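Local coordinates for putative tRNA (Adenine(37)-N6)-methyltransferase (Pseudomonas aeruginosa, PDB 7BTU), which probably methylates threonylcarbamoyladenosine at position 37 of tRNA, using S-adenosyl-L-methionine as the methyl donor, at residues P35-G39 and L180-V184; S60-F66 and G106-L112. The contacts are given in a common frame with arbitrary orientation. Residues are numbered along the deposited sequence.

Contact 1. Residues P35-G39 and L180-V184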
# COMPACT_ATOMS: atom_id res chain seq x y z
N PRO B 35 -17.22 -9.57 1.78
CA PRO B 35 -17.36 -8.89 3.06
C PRO B 35 -17.63 -9.83 4.22
O PRO B 35 -17.42 -9.42 5.37
CB PRO B 35 -18.55 -7.94 2.82
CG PRO B 35 -19.33 -8.63 1.74
CD PRO B 35 -18.32 -9.24 0.84
N ALA B 36 -18.12 -11.06 3.96
CA ALA B 36 -18.34 -11.95 5.10
C ALA B 36 -17.04 -12.54 5.64
O ALA B 36 -17.09 -13.27 6.63
CB ALA B 36 -19.33 -13.08 4.70
N ALA B 37 -15.90 -12.29 4.98
CA ALA B 37 -14.59 -12.73 5.44
C ALA B 37 -14.15 -11.74 6.53
O ALA B 37 -13.66 -10.66 6.23
CB ALA B 37 -13.57 -12.82 4.29
N ARG B 38 -14.36 -12.09 7.79
CA ARG B 38 -14.17 -11.16 8.89
C ARG B 38 -12.96 -11.52 9.75
O ARG B 38 -12.50 -12.68 9.81
CB ARG B 38 -15.43 -11.09 9.74
CG ARG B 38 -16.60 -10.37 8.95
CD ARG B 38 -17.89 -10.36 9.74
NE ARG B 38 -17.62 -9.78 11.04
CZ ARG B 38 -18.40 -9.95 12.10
NH1 ARG B 38 -19.49 -10.68 11.97
NH2 ARG B 38 -18.10 -9.37 13.26
N GLY B 39 -12.44 -10.52 10.44
CA GLY B 39 -11.36 -10.82 11.36
C GLY B 39 -11.14 -9.63 12.27
O GLY B 39 -11.80 -8.58 12.14
N LEU B 180 -20.41 -19.61 16.31
CA LEU B 180 -19.25 -18.75 16.08
C LEU B 180 -19.59 -17.27 16.11
O LEU B 180 -18.66 -16.44 16.25
CB LEU B 180 -18.62 -19.07 14.71
CG LEU B 180 -17.85 -20.41 14.62
CD1 LEU B 180 -17.53 -20.86 13.16
CD2 LEU B 180 -16.56 -20.30 15.46
N ARG B 181 -20.87 -16.91 16.01
CA ARG B 181 -21.30 -15.51 15.82
C ARG B 181 -20.62 -14.91 14.59
O ARG B 181 -20.08 -13.79 14.59
CB ARG B 181 -21.04 -14.67 17.10
CG ARG B 181 -21.97 -15.13 18.26
CD ARG B 181 -21.99 -14.21 19.45
NE ARG B 181 -22.84 -14.69 20.55
CZ ARG B 181 -24.17 -14.64 20.58
NH1 ARG B 181 -24.87 -14.13 19.57
NH2 ARG B 181 -24.82 -15.11 21.65
N GLN B 182 -20.67 -15.67 13.49
CA GLN B 182 -20.03 -15.25 12.24
C GLN B 182 -20.98 -15.58 11.10
O GLN B 182 -21.76 -16.53 11.21
CB GLN B 182 -18.67 -15.96 11.98
CG GLN B 182 -17.54 -15.54 12.95
CD GLN B 182 -17.13 -14.10 12.67
OE1 GLN B 182 -17.34 -13.60 11.55
NE2 GLN B 182 -16.51 -13.46 13.62
N PRO B 183 -20.94 -14.81 9.99
CA PRO B 183 -21.83 -15.14 8.83
C PRO B 183 -21.27 -16.29 7.99
O PRO B 183 -20.78 -16.09 6.86
CB PRO B 183 -21.88 -13.83 8.04
CG PRO B 183 -20.49 -13.22 8.30
CD PRO B 183 -20.21 -13.54 9.79
N VAL B 184 -21.34 -17.50 8.54
CA VAL B 184 -20.62 -18.64 7.97
C VAL B 184 -21.15 -18.98 6.58
O VAL B 184 -20.37 -19.29 5.66
CB VAL B 184 -20.66 -19.85 8.92
CG1 VAL B 184 -20.21 -21.19 8.17
CG2 VAL B 184 -19.76 -19.61 10.13
O HOH W 1 -16.31 -14.59 9.05
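Arg38, Gln182 and Pro183 make most of this small, partly solvent-exposed contact, which buries only 210 Å². Arg38 starts with chi1 near -70° and chi2 t, then bends at chi3 (54°, p). The bend lays its guanidinium beside the 181-183 backbone: Arg38 NH1 lies 3.7 Å from Pro183 CD, which meets the group at its edge, and 4.1 Å from Arg181 O. Gln182 folds back through two m torsions, so that Gln182 OE1 approaches Arg38 CB to 3.6 Å and sits over one face of the guanidinium. No direct hydrogen bond joins the segments. Instead water 1 donates to Ala36 O and to Gln182 OE1, each 2.9 Å away; a long, flexible side chain ending in an amide carbonyl, a good acceptor, suits that bridge. Next to it, the small methyl of Ala36 meets the Pro183 ring (CB to CG 3.8 Å). Pro183, at the N-cap position, has a ring-fixed phi (-80°) suited to the centre of an inverse gamma turn, closed by a weak Val184 N to Gln182 O bond (2.9 Å). Arg181, with positive phi, is the first residue past helix 167-180, and helix 184-193 follows Pro183; this interhelical corner rests against the entry to barrel strand 38-43.

Contact 2. Residues S60-F66 and G106-L112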
# COMPACT_ATOMS: atom_id res chain seq x y z
N SER B 60 -13.08 4.52 6.02
CA SER B 60 -13.77 3.24 5.78
C SER B 60 -12.80 2.07 5.62
O SER B 60 -13.16 0.91 5.86
CB SER B 60 -14.65 3.36 4.53
OG SER B 60 -13.82 3.63 3.41
N HIS B 61 -11.56 2.35 5.17
CA HIS B 61 -10.62 1.30 4.82
C HIS B 61 -9.24 1.67 5.36
O HIS B 61 -8.86 2.85 5.39
CB HIS B 61 -10.53 1.15 3.29
CG HIS B 61 -11.77 0.60 2.62
ND1 HIS B 61 -12.91 1.34 2.42
CD2 HIS B 61 -12.00 -0.63 2.09
CE1 HIS B 61 -13.81 0.59 1.79
NE2 HIS B 61 -13.29 -0.62 1.59
N VAL B 62 -8.45 0.65 5.69
CA VAL B 62 -7.10 0.88 6.20
C VAL B 62 -6.13 -0.01 5.46
O VAL B 62 -6.48 -1.09 4.96
CB VAL B 62 -6.99 0.64 7.72
CG1 VAL B 62 -7.80 1.72 8.49
CG2 VAL B 62 -7.44 -0.79 8.14
N TRP B 63 -4.90 0.48 5.37
CA TRP B 63 -3.77 -0.31 4.93
C TRP B 63 -3.18 -1.01 6.13
O TRP B 63 -2.94 -0.36 7.16
CB TRP B 63 -2.72 0.60 4.30
CG TRP B 63 -3.03 1.09 2.90
CD1 TRP B 63 -3.33 2.37 2.52
CD2 TRP B 63 -2.97 0.31 1.69
NE1 TRP B 63 -3.47 2.43 1.17
CE2 TRP B 63 -3.27 1.18 0.63
CE3 TRP B 63 -2.68 -1.06 1.41
CZ2 TRP B 63 -3.32 0.75 -0.72
CZ3 TRP B 63 -2.70 -1.49 0.08
CH2 TRP B 63 -3.03 -0.57 -0.98
N LEU B 64 -2.89 -2.31 5.99
CA LEU B 64 -2.12 -3.04 6.98
C LEU B 64 -0.83 -3.48 6.30
O LEU B 64 -0.86 -4.12 5.24
CB LEU B 64 -2.88 -4.27 7.53
CG LEU B 64 -4.25 -4.01 8.22
CD1 LEU B 64 -4.93 -5.32 8.69
CD2 LEU B 64 -4.12 -2.96 9.38
N LEU B 65 0.30 -3.18 6.93
CA LEU B 65 1.56 -3.81 6.57
C LEU B 65 1.75 -4.96 7.54
O LEU B 65 1.51 -4.81 8.76
CB LEU B 65 2.77 -2.84 6.72
CG LEU B 65 2.67 -1.61 5.84
CD1 LEU B 65 3.83 -0.63 6.06
CD2 LEU B 65 2.55 -1.98 4.35
N PHE B 66 2.22 -6.10 7.02
CA PHE B 66 2.26 -7.31 7.81
C PHE B 66 3.43 -8.16 7.37
O PHE B 66 4.09 -7.90 6.35
CB PHE B 66 0.93 -8.07 7.68
CG PHE B 66 0.68 -8.58 6.28
CD1 PHE B 66 -0.04 -7.80 5.35
CD2 PHE B 66 1.15 -9.83 5.90
CE1 PHE B 66 -0.26 -8.28 4.02
CE2 PHE B 66 0.96 -10.36 4.59
CZ PHE B 66 0.24 -9.58 3.65
N GLY B 106 4.16 -7.72 3.55
CA GLY B 106 3.05 -7.61 2.62
C GLY B 106 2.24 -6.38 2.97
O GLY B 106 2.40 -5.79 4.03
N GLN B 107 1.31 -6.04 2.07
CA GLN B 107 0.44 -4.91 2.33
C GLN B 107 -0.95 -5.36 1.97
O GLN B 107 -1.12 -6.19 1.07
CB GLN B 107 0.81 -3.70 1.52
CG GLN B 107 0.70 -4.02 0.02
CD GLN B 107 1.10 -2.88 -0.85
OE1 GLN B 107 2.10 -2.18 -0.59
NE2 GLN B 107 0.30 -2.63 -1.88
N SER B 108 -1.95 -4.90 2.72
CA SER B 108 -3.28 -5.19 2.25
C SER B 108 -4.23 -4.06 2.67
O SER B 108 -4.03 -3.40 3.70
CB SER B 108 -3.73 -6.56 2.73
OG SER B 108 -4.31 -6.52 3.99
N VAL B 109 -5.26 -3.83 1.83
CA VAL B 109 -6.30 -2.85 2.14
C VAL B 109 -7.51 -3.64 2.58
O VAL B 109 -7.86 -4.65 1.95
CB VAL B 109 -6.61 -1.90 0.97
CG1 VAL B 109 -6.80 -2.64 -0.34
CG2 VAL B 109 -7.87 -1.06 1.27
N VAL B 110 -8.10 -3.22 3.71
CA VAL B 110 -9.19 -3.98 4.31
C VAL B 110 -10.23 -2.98 4.75
O VAL B 110 -9.92 -1.85 5.11
CB VAL B 110 -8.63 -4.87 5.48
CG1 VAL B 110 -8.07 -4.04 6.59
CG2 VAL B 110 -9.63 -5.83 6.01
N ARG B 111 -11.48 -3.42 4.76
CA ARG B 111 -12.56 -2.59 5.26
C ARG B 111 -12.52 -2.55 6.78
O ARG B 111 -12.40 -3.60 7.43
CB ARG B 111 -13.91 -3.16 4.79
CG ARG B 111 -15.07 -2.29 5.30
CD ARG B 111 -15.27 -1.15 4.35
NE ARG B 111 -16.65 -0.65 4.40
CZ ARG B 111 -17.08 0.17 5.34
NH1 ARG B 111 -16.23 0.58 6.30
NH2 ARG B 111 -18.36 0.58 5.33
N LEU B 112 -12.57 -1.34 7.35
CA LEU B 112 -12.58 -1.15 8.79
C LEU B 112 -14.05 -1.08 9.21
O LEU B 112 -14.75 -0.14 8.85
CB LEU B 112 -11.84 0.16 9.19
CG LEU B 112 -11.85 0.48 10.67
CD1 LEU B 112 -11.16 -0.64 11.48
CD2 LEU B 112 -11.04 1.82 10.91
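Ser60, just ahead of the strand, offers its carbonyl twice: Leu112 N donates to Ser60 O at 2.8 Å and Arg111 NH1 at 3.1 Å. Its OG is hydrogen-bonded to ND1 of His61 (2.7 Å) and to Arg150 N of the second subunit. His61 pairs with Arg111 at a non-hydrogen-bonded position, and the flexible arginine chain lays CD over the imidazole, a CH-pi contact 3.6 Å from the ring centroid. Val62, a beta-branched residue suited to a strand, exchanges two 3.0 Å bonds with Val110 (Val62 N to Val110 O, Val110 N to Val62 O) and packs CG2 against Val110 CG1 at 3.7 Å. Trp63 spreads its six-membered ring over Val109 CB, 4.1 Å from the centroid; its NE1 is hydrogen-bonded to Asp144, and its ring meets Trp63 of the second subunit edge-to-face. Leu64 pairs with Ser108 (Leu64 N to Ser108 O, 2.8 Å), whereas Leu65 CD2 covers Gln107 CB at 3.7 Å. Phe66, at chi1 65°, folds its ring over Gly106 CA, 3.8 Å from the centroid, where a beta-carbon would clash. These neighbouring strands of the closed six-stranded antiparallel barrel thus satisfy the backbone groups that face each other, while alternate residues bond to flanking parts of the barrel; Val62, Leu64 and Val110 pack as aliphatic groups on one face, and on the other Trp63, Leu65 and Gln107 also meet the second subunit.

Contact 2 is nested inside the chain loop that contact 1 closes, and their centres lie about 17 Å apart, with nearest atoms about 6 Å apart and no touch. One six-stranded antiparallel barrel carries both: strand 38-43 supplies one side of contact 1, and strands 61-67 and 105-116 form contact 2. Strand 119-123 lies between them, paired with 38-43 on one side and 105-116 on the other; its Leu122 hydrogen-bonds to Gly39 and packs on Leu64 and Val110. The two contacts look to different partners, contact 1 to the C-terminal helices of its own chain and contact 2 to the second subunit. Neither can be assigned to the methyl-transfer site from the evidence here.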